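Side-chain contacts in alpha,alpha-trehalose-phosphate synthase (UDP-forming) (Burkholderia xenovorans, PDB 5V0T), which belongs to glycosyltransferase family 20 and adopts the GT-B fold, with two Rossmann-like domains facing each other across a ligand-binding cleft: residues S16-P21 with Q84-F89; G35-L40 with V70-I75; S90-W95 with A316-Y321. One frame throughout, in Å; residues are numbered along the deposited sequence.

Contact 1 (S16-P21 with Q84-F89). With G6P (6-O-phosphono-alpha-D-glucopyranose), chain J.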
loop_
_atom_site.group_PDB
_atom_site.type_symbol
_atom_site.label_atom_id
_atom_site.label_comp_id
_atom_site.label_asym_id
_atom_site.label_seq_id
_atom_site.Cartn_x
_atom_site.Cartn_y
_atom_site.Cartn_z
ATOM N N SER A 16 6.639 13.009 0.085
ATOM C CA SER A 16 6.712 11.591 -0.262
ATOM C C SER A 16 7.563 11.461 -1.507
ATOM O O SER A 16 7.833 12.440 -2.198
ATOM C CB SER A 16 5.322 10.988 -0.517
ATOM O OG SER A 16 4.709 11.660 -1.621
ATOM N N ASN A 17 7.990 10.239 -1.804
ATOM C CA ASN A 17 8.682 10.040 -3.069
ATOM C C ASN A 17 7.696 10.131 -4.226
ATOM O O ASN A 17 7.807 11.007 -5.092
ATOM C CB ASN A 17 9.395 8.686 -3.093
ATOM C CG ASN A 17 10.269 8.537 -4.324
ATOM O OD1 ASN A 17 11.210 9.305 -4.520
ATOM N ND2 ASN A 17 9.939 7.573 -5.177
ATOM N N ARG A 18 6.723 9.225 -4.250
ATOM C CA ARG A 18 5.712 9.201 -5.299
ATOM C C ARG A 18 4.672 10.282 -5.036
ATOM O O ARG A 18 4.146 10.391 -3.924
ATOM C CB ARG A 18 5.041 7.824 -5.360
ATOM C CG ARG A 18 3.955 7.722 -6.455
ATOM C CD ARG A 18 4.576 7.850 -7.840
ATOM N NE ARG A 18 5.292 6.638 -8.241
ATOM C CZ ARG A 18 6.076 6.557 -9.313
ATOM N NH1 ARG A 18 6.278 7.636 -10.068
ATOM N NH2 ARG A 18 6.668 5.409 -9.631
ATOM N N VAL A 19 4.386 11.085 -6.056
ATOM C CA VAL A 19 3.399 12.152 -5.972
ATOM C C VAL A 19 2.284 11.833 -6.962
ATOM O O VAL A 19 2.546 11.315 -8.052
ATOM C CB VAL A 19 4.040 13.529 -6.259
ATOM C CG1 VAL A 19 3.020 14.635 -6.140
ATOM C CG2 VAL A 19 5.203 13.783 -5.283
ATOM N N ALA A 20 1.043 12.138 -6.581
ATOM C CA ALA A 20 -0.103 11.808 -7.427
ATOM C C ALA A 20 0.042 12.456 -8.803
ATOM O O ALA A 20 0.625 13.537 -8.924
ATOM C CB ALA A 20 -1.406 12.262 -6.774
ATOM N N PRO A 21 -0.479 11.820 -9.857
ATOM C CA PRO A 21 -0.232 12.324 -11.218
ATOM C C PRO A 21 -0.962 13.639 -11.463
ATOM O O PRO A 21 -2.152 13.772 -11.167
ATOM C CB PRO A 21 -0.766 11.201 -12.115
ATOM C CG PRO A 21 -1.818 10.539 -11.288
ATOM C CD PRO A 21 -1.358 10.635 -9.860
ATOM N N GLN A 84 20.579 4.767 -7.141
ATOM C CA GLN A 84 21.099 4.446 -5.813
ATOM C C GLN A 84 20.018 4.543 -4.749
ATOM O O GLN A 84 19.911 3.674 -3.876
ATOM C CB GLN A 84 22.265 5.373 -5.448
ATOM C CG GLN A 84 23.494 5.182 -6.306
ATOM C CD GLN A 84 24.576 6.239 -6.063
ATOM O OE1 GLN A 84 24.482 7.064 -5.155
ATOM N NE2 GLN A 84 25.604 6.215 -6.893
ATOM N N TYR A 85 19.213 5.598 -4.808
ATOM C CA TYR A 85 18.258 5.905 -3.754
ATOM C C TYR A 85 16.955 5.130 -3.928
ATOM O O TYR A 85 16.419 4.568 -2.960
ATOM C CB TYR A 85 18.011 7.414 -3.746
ATOM C CG TYR A 85 16.633 7.909 -3.363
ATOM C CD1 TYR A 85 16.302 8.130 -2.030
ATOM C CD2 TYR A 85 15.687 8.233 -4.342
ATOM C CE1 TYR A 85 15.057 8.622 -1.671
ATOM C CE2 TYR A 85 14.424 8.725 -3.994
ATOM C CZ TYR A 85 14.131 8.923 -2.648
ATOM O OH TYR A 85 12.918 9.412 -2.256
ATOM N N TYR A 86 16.440 5.070 -5.151
ATOM C CA TYR A 86 15.119 4.490 -5.382
ATOM C C TYR A 86 15.201 3.030 -5.815
ATOM O O TYR A 86 14.703 2.146 -5.108
ATOM C CB TYR A 86 14.365 5.345 -6.408
ATOM C CG TYR A 86 13.035 4.783 -6.877
ATOM C CD1 TYR A 86 11.866 4.995 -6.150
ATOM C CD2 TYR A 86 12.948 4.059 -8.058
ATOM C CE1 TYR A 86 10.636 4.481 -6.592
ATOM C CE2 TYR A 86 11.738 3.551 -8.510
ATOM C CZ TYR A 86 10.582 3.769 -7.776
ATOM O OH TYR A 86 9.387 3.256 -8.242
ATOM N N ARG A 87 15.820 2.752 -6.970
ATOM C CA ARG A 87 15.987 1.362 -7.385
ATOM C C ARG A 87 16.900 0.602 -6.431
ATOM O O ARG A 87 16.737 -0.610 -6.253
ATOM C CB ARG A 87 16.564 1.281 -8.802
ATOM C CG ARG A 87 15.593 1.615 -9.915
ATOM C CD ARG A 87 16.242 1.443 -11.291
ATOM N NE ARG A 87 16.563 0.056 -11.591
ATOM C CZ ARG A 87 17.796 -0.412 -11.723
ATOM N NH1 ARG A 87 18.825 0.408 -11.588
ATOM N NH2 ARG A 87 17.995 -1.698 -11.996
ATOM N N GLY A 88 17.864 1.295 -5.820
ATOM C CA GLY A 88 18.861 0.662 -4.984
ATOM C C GLY A 88 18.366 0.436 -3.574
ATOM O O GLY A 88 17.684 -0.556 -3.303
ATOM N N PHE A 89 18.682 1.355 -2.662
ATOM C CA PHE A 89 18.411 1.078 -1.260
ATOM C C PHE A 89 16.917 0.973 -0.976
ATOM O O PHE A 89 16.493 0.066 -0.256
ATOM C CB PHE A 89 19.049 2.131 -0.360
ATOM C CG PHE A 89 19.099 1.718 1.077
ATOM C CD1 PHE A 89 20.007 0.738 1.498
ATOM C CD2 PHE A 89 18.250 2.294 2.006
ATOM C CE1 PHE A 89 20.052 0.326 2.816
ATOM C CE2 PHE A 89 18.301 1.914 3.336
ATOM C CZ PHE A 89 19.202 0.920 3.744
HETATM C C1 G6P J . 3.381 1.290 -2.173
HETATM C C2 G6P J . 4.356 2.167 -1.405
HETATM C C3 G6P J . 4.334 3.596 -1.952
HETATM C C4 G6P J . 4.607 3.561 -3.458
HETATM C C5 G6P J . 3.600 2.632 -4.140
HETATM C C6 G6P J . 3.823 2.618 -5.653
HETATM O O1 G6P J . 2.082 1.832 -1.966
HETATM O O2 G6P J . 4.025 2.139 -0.005
HETATM O O3 G6P J . 5.371 4.337 -1.288
HETATM O O4 G6P J . 4.467 4.885 -4.012
HETATM O O5 G6P J . 3.692 1.314 -3.576
HETATM O O6 G6P J . 5.183 2.252 -5.945
HETATM P P G6P J . 6.105 3.249 -6.812
HETATM O O1P G6P J . 5.589 3.174 -8.227
HETATM O O2P G6P J . 7.498 2.722 -6.613
HETATM O O3P G6P J . 5.884 4.614 -6.200
#
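Tyr86 OH makes the shortest polar bond here, donating to O2P of G6P at 2.6 Å, while Arg18, whose NH2 lies 3.7 Å from that same Tyr86 OH, grips the other two terminal phosphate oxygens. The guanidinium meets the phosphate edge-on, with phosphorus in its plane: Arg18 NE reaches G6P O3P and Arg18 NH2 reaches G6P O1P, each at 2.9 Å, the second bond the straighter with an N-H...O angle of 158°. Bends at the second and third torsions of Arg18 fold its chain beside the sugar phosphate. Deeper in, the amide of Asn17 lies between two tyrosines. With CG anti to the backbone N (chi1 -173°), its OD1 accepts a bond from Tyr85 OH at 2.8 Å, the hydroxyl standing well above the carbonyl plane while OD1 lies at the edge of the phenol ring. On the other branch, Asn17 ND2 comes obliquely to Tyr86 CD1 at 3.4 Å, a packing contact with the ring whose hydroxyl holds the phosphate; the amide is inclined only 28° to that ring. Asp140 and Arg315 also bind G6P. A loop following the first strand of a Rossmann-like domain thus meets helix 79-98 to build the phosphate end of the G6P pocket.

Contact 2 (G35-L40 with V70-I75)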
loop_
_atom_site.group_PDB
_atom_site.type_symbol
_atom_site.label_atom_id
_atom_site.label_comp_id
_atom_site.label_asym_id
_atom_site.label_seq_id
_atom_site.Cartn_x
_atom_site.Cartn_y
_atom_site.Cartn_z
ATOM N N GLY A 35 -4.183 7.498 -1.122
ATOM C CA GLY A 35 -4.624 7.861 0.211
ATOM C C GLY A 35 -4.177 9.250 0.613
ATOM O O GLY A 35 -4.944 10.004 1.211
ATOM N N VAL A 36 -2.925 9.603 0.298
ATOM C CA VAL A 36 -2.425 10.929 0.647
ATOM C C VAL A 36 -3.228 12.010 -0.068
ATOM O O VAL A 36 -3.586 13.036 0.531
ATOM C CB VAL A 36 -0.918 11.036 0.344
ATOM C CG1 VAL A 36 -0.455 12.479 0.464
ATOM C CG2 VAL A 36 -0.132 10.169 1.296
ATOM N N TYR A 37 -3.552 11.795 -1.348
ATOM C CA TYR A 37 -4.320 12.807 -2.067
ATOM C C TYR A 37 -5.736 12.948 -1.505
ATOM O O TYR A 37 -6.249 14.065 -1.400
ATOM C CB TYR A 37 -4.371 12.500 -3.565
ATOM C CG TYR A 37 -5.011 13.624 -4.347
ATOM C CD1 TYR A 37 -4.383 14.857 -4.461
ATOM C CD2 TYR A 37 -6.261 13.470 -4.930
ATOM C CE1 TYR A 37 -4.968 15.900 -5.162
ATOM C CE2 TYR A 37 -6.861 14.507 -5.632
ATOM C CZ TYR A 37 -6.209 15.719 -5.744
ATOM O OH TYR A 37 -6.806 16.745 -6.441
ATOM N N ASP A 38 -6.386 11.833 -1.151
ATOM C CA ASP A 38 -7.684 11.915 -0.482
ATOM C C ASP A 38 -7.606 12.778 0.776
ATOM O O ASP A 38 -8.497 13.596 1.032
ATOM C CB ASP A 38 -8.188 10.514 -0.112
ATOM C CG ASP A 38 -8.941 9.823 -1.248
ATOM O OD1 ASP A 38 -9.287 10.494 -2.240
ATOM O OD2 ASP A 38 -9.175 8.595 -1.139
ATOM N N ALA A 39 -6.560 12.586 1.583
ATOM C CA ALA A 39 -6.396 13.352 2.821
ATOM C C ALA A 39 -6.120 14.824 2.540
ATOM O O ALA A 39 -6.723 15.710 3.164
ATOM C CB ALA A 39 -5.253 12.753 3.661
ATOM N N LEU A 40 -5.229 15.102 1.586
ATOM C CA LEU A 40 -4.735 16.456 1.369
ATOM C C LEU A 40 -5.753 17.356 0.686
ATOM O O LEU A 40 -5.796 18.557 0.978
ATOM C CB LEU A 40 -3.448 16.409 0.545
ATOM C CG LEU A 40 -2.612 17.678 0.414
ATOM C CD1 LEU A 40 -2.167 18.190 1.767
ATOM C CD2 LEU A 40 -1.409 17.405 -0.466
ATOM N N VAL A 70 -4.263 22.427 -3.470
ATOM C CA VAL A 70 -2.985 21.751 -3.288
ATOM C C VAL A 70 -1.933 22.426 -4.159
ATOM O O VAL A 70 -2.163 22.687 -5.346
ATOM C CB VAL A 70 -3.087 20.250 -3.606
ATOM C CG1 VAL A 70 -1.719 19.581 -3.500
ATOM C CG2 VAL A 70 -4.052 19.594 -2.661
ATOM N N THR A 71 -0.782 22.708 -3.567
ATOM C CA THR A 71 0.389 23.168 -4.295
ATOM C C THR A 71 1.333 21.984 -4.484
ATOM O O THR A 71 1.804 21.402 -3.503
ATOM C CB THR A 71 1.092 24.294 -3.541
ATOM O OG1 THR A 71 0.178 25.379 -3.355
ATOM C CG2 THR A 71 2.304 24.783 -4.315
ATOM N N PHE A 72 1.592 21.615 -5.736
ATOM C CA PHE A 72 2.535 20.542 -6.023
ATOM C C PHE A 72 3.927 21.130 -6.240
ATOM O O PHE A 72 4.097 22.100 -6.985
ATOM C CB PHE A 72 2.087 19.734 -7.242
ATOM C CG PHE A 72 0.858 18.895 -6.993
ATOM C CD1 PHE A 72 -0.412 19.414 -7.201
ATOM C CD2 PHE A 72 0.975 17.594 -6.537
ATOM C CE1 PHE A 72 -1.550 18.638 -6.970
ATOM C CE2 PHE A 72 -0.164 16.811 -6.305
ATOM C CZ PHE A 72 -1.421 17.340 -6.523
ATOM N N ALA A 73 4.919 20.555 -5.567
ATOM C CA ALA A 73 6.306 20.998 -5.698
ATOM C C ALA A 73 7.115 19.744 -5.995
ATOM O O ALA A 73 7.387 18.945 -5.092
ATOM C CB ALA A 73 6.788 21.719 -4.436
ATOM N N THR A 74 7.464 19.541 -7.262
ATOM C CA THR A 74 8.061 18.281 -7.673
ATOM C C THR A 74 9.365 18.532 -8.417
ATOM O O THR A 74 9.597 19.610 -8.976
ATOM C CB THR A 74 7.102 17.459 -8.542
ATOM O OG1 THR A 74 6.728 18.218 -9.688
ATOM C CG2 THR A 74 5.844 17.090 -7.745
ATOM N N ILE A 75 10.214 17.507 -8.419
ATOM C CA ILE A 75 11.550 17.611 -8.993
ATOM C C ILE A 75 11.957 16.250 -9.543
ATOM O O ILE A 75 11.600 15.206 -8.990
ATOM C CB ILE A 75 12.555 18.147 -7.946
ATOM C CG1 ILE A 75 13.869 18.575 -8.614
ATOM C CG2 ILE A 75 12.779 17.126 -6.823
ATOM C CD1 ILE A 75 14.744 19.493 -7.742
#
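Leu40 and Val70 supply the aliphatic part of this contact, meeting through their branched ends. Leu40 CD2 lies 3.7 Å from Val70 CG1, and Leu40 CG is 3.9 Å from Val70 CG2, so the leucine touches both methyls of the valine. The leucine extends toward the strand because its CG is anti to the backbone N (chi1 -169°). Val70 CG1 has a second neighbour within its own strand: it sits 3.6 Å above one face of the Phe72 ring, toward the rim, and so connects the aliphatic pair with the aromatic one.

The aromatic part is lighter. The side chains of Tyr37 and Phe72 cross at about a right angle and approach through their outer carbons, Tyr37 CE1 standing 4.1 Å from Phe72 CZ near the plane of the phenylalanine ring. Val19, from the loop after strand 12-16, also packs on Phe72.

Backbone hydrogen bonds tie the strand to others: Thr71 and Ala73 pair with the region of strand 45-48, and Phe72 with Glu65 of strand 63-67. Trp47 is touched by Val36, Tyr37 and Leu40; Leu40 reaches Leu12 and Ile14 as well. Helix 31-43 therefore lies across one face of the parallel part of the mixed sheet, linking strands 12-16 and 45-48 and extending over to strand 70-78, the helix-on-sheet packing of a beta-alpha-beta crossover in a Rossmann-like domain.

Contact 3 (S90-W95 with A316-Y321). With FMT (formic acid), chain P.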
loop_
_atom_site.group_PDB
_atom_site.type_symbol
_atom_site.label_atom_id
_atom_site.label_comp_id
_atom_site.label_asym_id
_atom_site.label_seq_id
_atom_site.Cartn_x
_atom_site.Cartn_y
_atom_site.Cartn_z
ATOM N N SER A 90 16.098 1.881 -1.524
ATOM C CA SER A 90 14.669 1.844 -1.201
ATOM C C SER A 90 14.028 0.535 -1.654
ATOM O O SER A 90 13.409 -0.176 -0.855
ATOM C CB SER A 90 13.939 3.040 -1.819
ATOM O OG SER A 90 14.347 4.259 -1.200
ATOM N N ASN A 91 14.181 0.180 -2.925
ATOM C CA ASN A 91 13.405 -0.945 -3.437
ATOM C C ASN A 91 14.173 -2.250 -3.559
ATOM O O ASN A 91 13.544 -3.295 -3.752
ATOM C CB ASN A 91 12.779 -0.550 -4.770
ATOM C CG ASN A 91 11.652 0.439 -4.561
ATOM O OD1 ASN A 91 11.049 0.439 -3.504
ATOM N ND2 ASN A 91 11.386 1.291 -5.537
ATOM N N ALA A 92 15.507 -2.240 -3.448
ATOM C CA ALA A 92 16.244 -3.496 -3.431
ATOM C C ALA A 92 16.659 -3.912 -2.029
ATOM O O ALA A 92 16.990 -5.084 -1.815
ATOM C CB ALA A 92 17.491 -3.419 -4.329
ATOM N N THR A 93 16.620 -2.994 -1.065
ATOM C CA THR A 93 16.917 -3.333 0.318
ATOM C C THR A 93 15.683 -3.213 1.200
ATOM O O THR A 93 15.248 -4.213 1.785
ATOM C CB THR A 93 18.045 -2.447 0.868
ATOM O OG1 THR A 93 19.227 -2.650 0.088
ATOM C CG2 THR A 93 18.323 -2.789 2.333
ATOM N N LEU A 94 15.111 -2.008 1.313
ATOM C CA LEU A 94 14.068 -1.761 2.307
ATOM C C LEU A 94 12.782 -2.493 1.957
ATOM O O LEU A 94 12.182 -3.151 2.817
ATOM C CB LEU A 94 13.793 -0.259 2.446
ATOM C CG LEU A 94 14.924 0.558 3.087
ATOM C CD1 LEU A 94 14.569 2.059 3.221
ATOM C CD2 LEU A 94 15.332 -0.048 4.426
ATOM N N TRP A 95 12.312 -2.349 0.711
ATOM C CA TRP A 95 11.043 -2.982 0.343
ATOM C C TRP A 95 11.063 -4.484 0.581
ATOM O O TRP A 95 10.157 -4.983 1.271
ATOM C CB TRP A 95 10.673 -2.660 -1.110
ATOM C CG TRP A 95 9.364 -3.315 -1.513
ATOM C CD1 TRP A 95 9.206 -4.546 -2.069
ATOM C CD2 TRP A 95 8.047 -2.766 -1.367
ATOM N NE1 TRP A 95 7.865 -4.808 -2.277
ATOM C CE2 TRP A 95 7.137 -3.722 -1.868
ATOM C CE3 TRP A 95 7.550 -1.542 -0.888
ATOM C CZ2 TRP A 95 5.748 -3.504 -1.891
ATOM C CZ3 TRP A 95 6.166 -1.319 -0.919
ATOM C CH2 TRP A 95 5.286 -2.302 -1.407
ATOM N N ALA A 316 9.451 -1.893 -13.181
ATOM C CA ALA A 316 9.744 -2.926 -14.170
ATOM C C ALA A 316 11.208 -2.982 -14.574
ATOM O O ALA A 316 11.608 -3.961 -15.215
ATOM C CB ALA A 316 8.873 -2.732 -15.421
ATOM N N ASP A 317 12.015 -1.978 -14.225
ATOM C CA ASP A 317 13.432 -1.996 -14.561
ATOM C C ASP A 317 14.265 -2.729 -13.515
ATOM O O ASP A 317 15.495 -2.628 -13.523
ATOM C CB ASP A 317 13.950 -0.572 -14.790
ATOM C CG ASP A 317 13.676 0.366 -13.617
ATOM O OD1 ASP A 317 13.209 -0.095 -12.567
ATOM O OD2 ASP A 317 13.924 1.582 -13.753
ATOM N N MET A 318 13.618 -3.484 -12.632
ATOM C CA MET A 318 14.285 -4.246 -11.591
ATOM C C MET A 318 14.141 -5.731 -11.882
ATOM O O MET A 318 13.035 -6.207 -12.159
ATOM C CB MET A 318 13.714 -3.909 -10.219
ATOM C CG MET A 318 14.129 -2.527 -9.760
ATOM S SD MET A 318 13.471 -2.223 -8.142
ATOM C CE MET A 318 14.665 -3.119 -7.133
ATOM N N HIS A 319 15.269 -6.449 -11.826
ATOM C CA HIS A 319 15.276 -7.878 -12.127
ATOM C C HIS A 319 14.284 -8.640 -11.265
ATOM O O HIS A 319 13.610 -9.554 -11.751
ATOM C CB HIS A 319 16.681 -8.453 -11.930
ATOM C CG HIS A 319 17.650 -8.073 -13.006
ATOM N ND1 HIS A 319 17.261 -7.460 -14.179
ATOM C CD2 HIS A 319 18.994 -8.219 -13.086
ATOM C CE1 HIS A 319 18.324 -7.247 -14.935
ATOM N NE2 HIS A 319 19.388 -7.698 -14.295
ATOM N N ALA A 320 14.200 -8.310 -9.972
ATOM C CA ALA A 320 13.284 -9.049 -9.102
ATOM C C ALA A 320 11.834 -8.896 -9.543
ATOM O O ALA A 320 11.032 -9.821 -9.382
ATOM C CB ALA A 320 13.427 -8.599 -7.645
ATOM N N TYR A 321 11.465 -7.733 -10.067
ATOM C CA TYR A 321 10.105 -7.565 -10.549
ATOM C C TYR A 321 9.908 -8.253 -11.890
ATOM O O TYR A 321 8.830 -8.806 -12.143
ATOM C CB TYR A 321 9.753 -6.069 -10.594
ATOM C CG TYR A 321 9.469 -5.557 -9.202
ATOM C CD1 TYR A 321 10.510 -5.187 -8.353
ATOM C CD2 TYR A 321 8.163 -5.522 -8.705
ATOM C CE1 TYR A 321 10.266 -4.747 -7.069
ATOM C CE2 TYR A 321 7.909 -5.088 -7.414
ATOM C CZ TYR A 321 8.971 -4.704 -6.601
ATOM O OH TYR A 321 8.728 -4.274 -5.319
HETATM C C FMT P . 17.863 -5.062 -10.863
HETATM O O1 FMT P . 17.775 -5.009 -12.092
HETATM O O2 FMT P . 17.368 -4.235 -10.091
#
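Met318 reaches from the second Rossmann-like domain of the GT-B fold to Asn91 and Ala92 on helix 79-98 of the first, making this a contact between domains. A bend at its last torsion (chi3 80°) turns the methyl along the helix backbone: Met318 SD lies 3.8 Å from Asn91 CB, whereas Met318 CE comes within 3.6 Å of Asn91 O and 4.0 Å of Ala92 CB. The contact is van der Waals; the side-chain oxygen of Asn91, OD1, is bonded instead to Tyr141 OH. Met318 occupies the N-cap position of helix 319-339.

At the next residue, His319 N makes a weak hydrogen bond of 2.9 Å to O1 of a formic acid molecule, probably from the crystallisation liquor. That oxygen also lies over one face of the His319 ring, offset toward its rim.

Tyr321, on the first turn of the helix, again reaches across to the other domain with its side chain, which crosses that of Trp95 at about a right angle. The two polar ends share Asp279, whose OD1 is bonded to the indole nitrogen and OD2 to the phenol; Arg315 also bonds to the phenol oxygen. Trp95 in turn touches G6P. Tyr321 OH stands over one face of the indole, 3.3 Å from Trp95 CD1 and 3.2 Å from Trp95 NE1, where the angle is too poor for a hydrogen bond.

All three contacts are largely buried, but they sit in different parts of the fold. Contact 2 is apolar helix-on-sheet packing inside one domain, whereas contact 1 lines a ligand site with polar groups and contact 3 joins two domains through methionine packing and a shared carboxylate. Contacts 1 and 3 draw on successive turns of helix 79-98, with centres about 11 Å apart; Tyr85 O and Ser90 OG probably bond between them, and Met318 CE also packs near Arg87 O. Contact 2 meets contact 1 through Val19 and Phe72, but its centre is about 25 Å from that of contact 3. Both contacts 1 and 3 contribute residues to the G6P pocket.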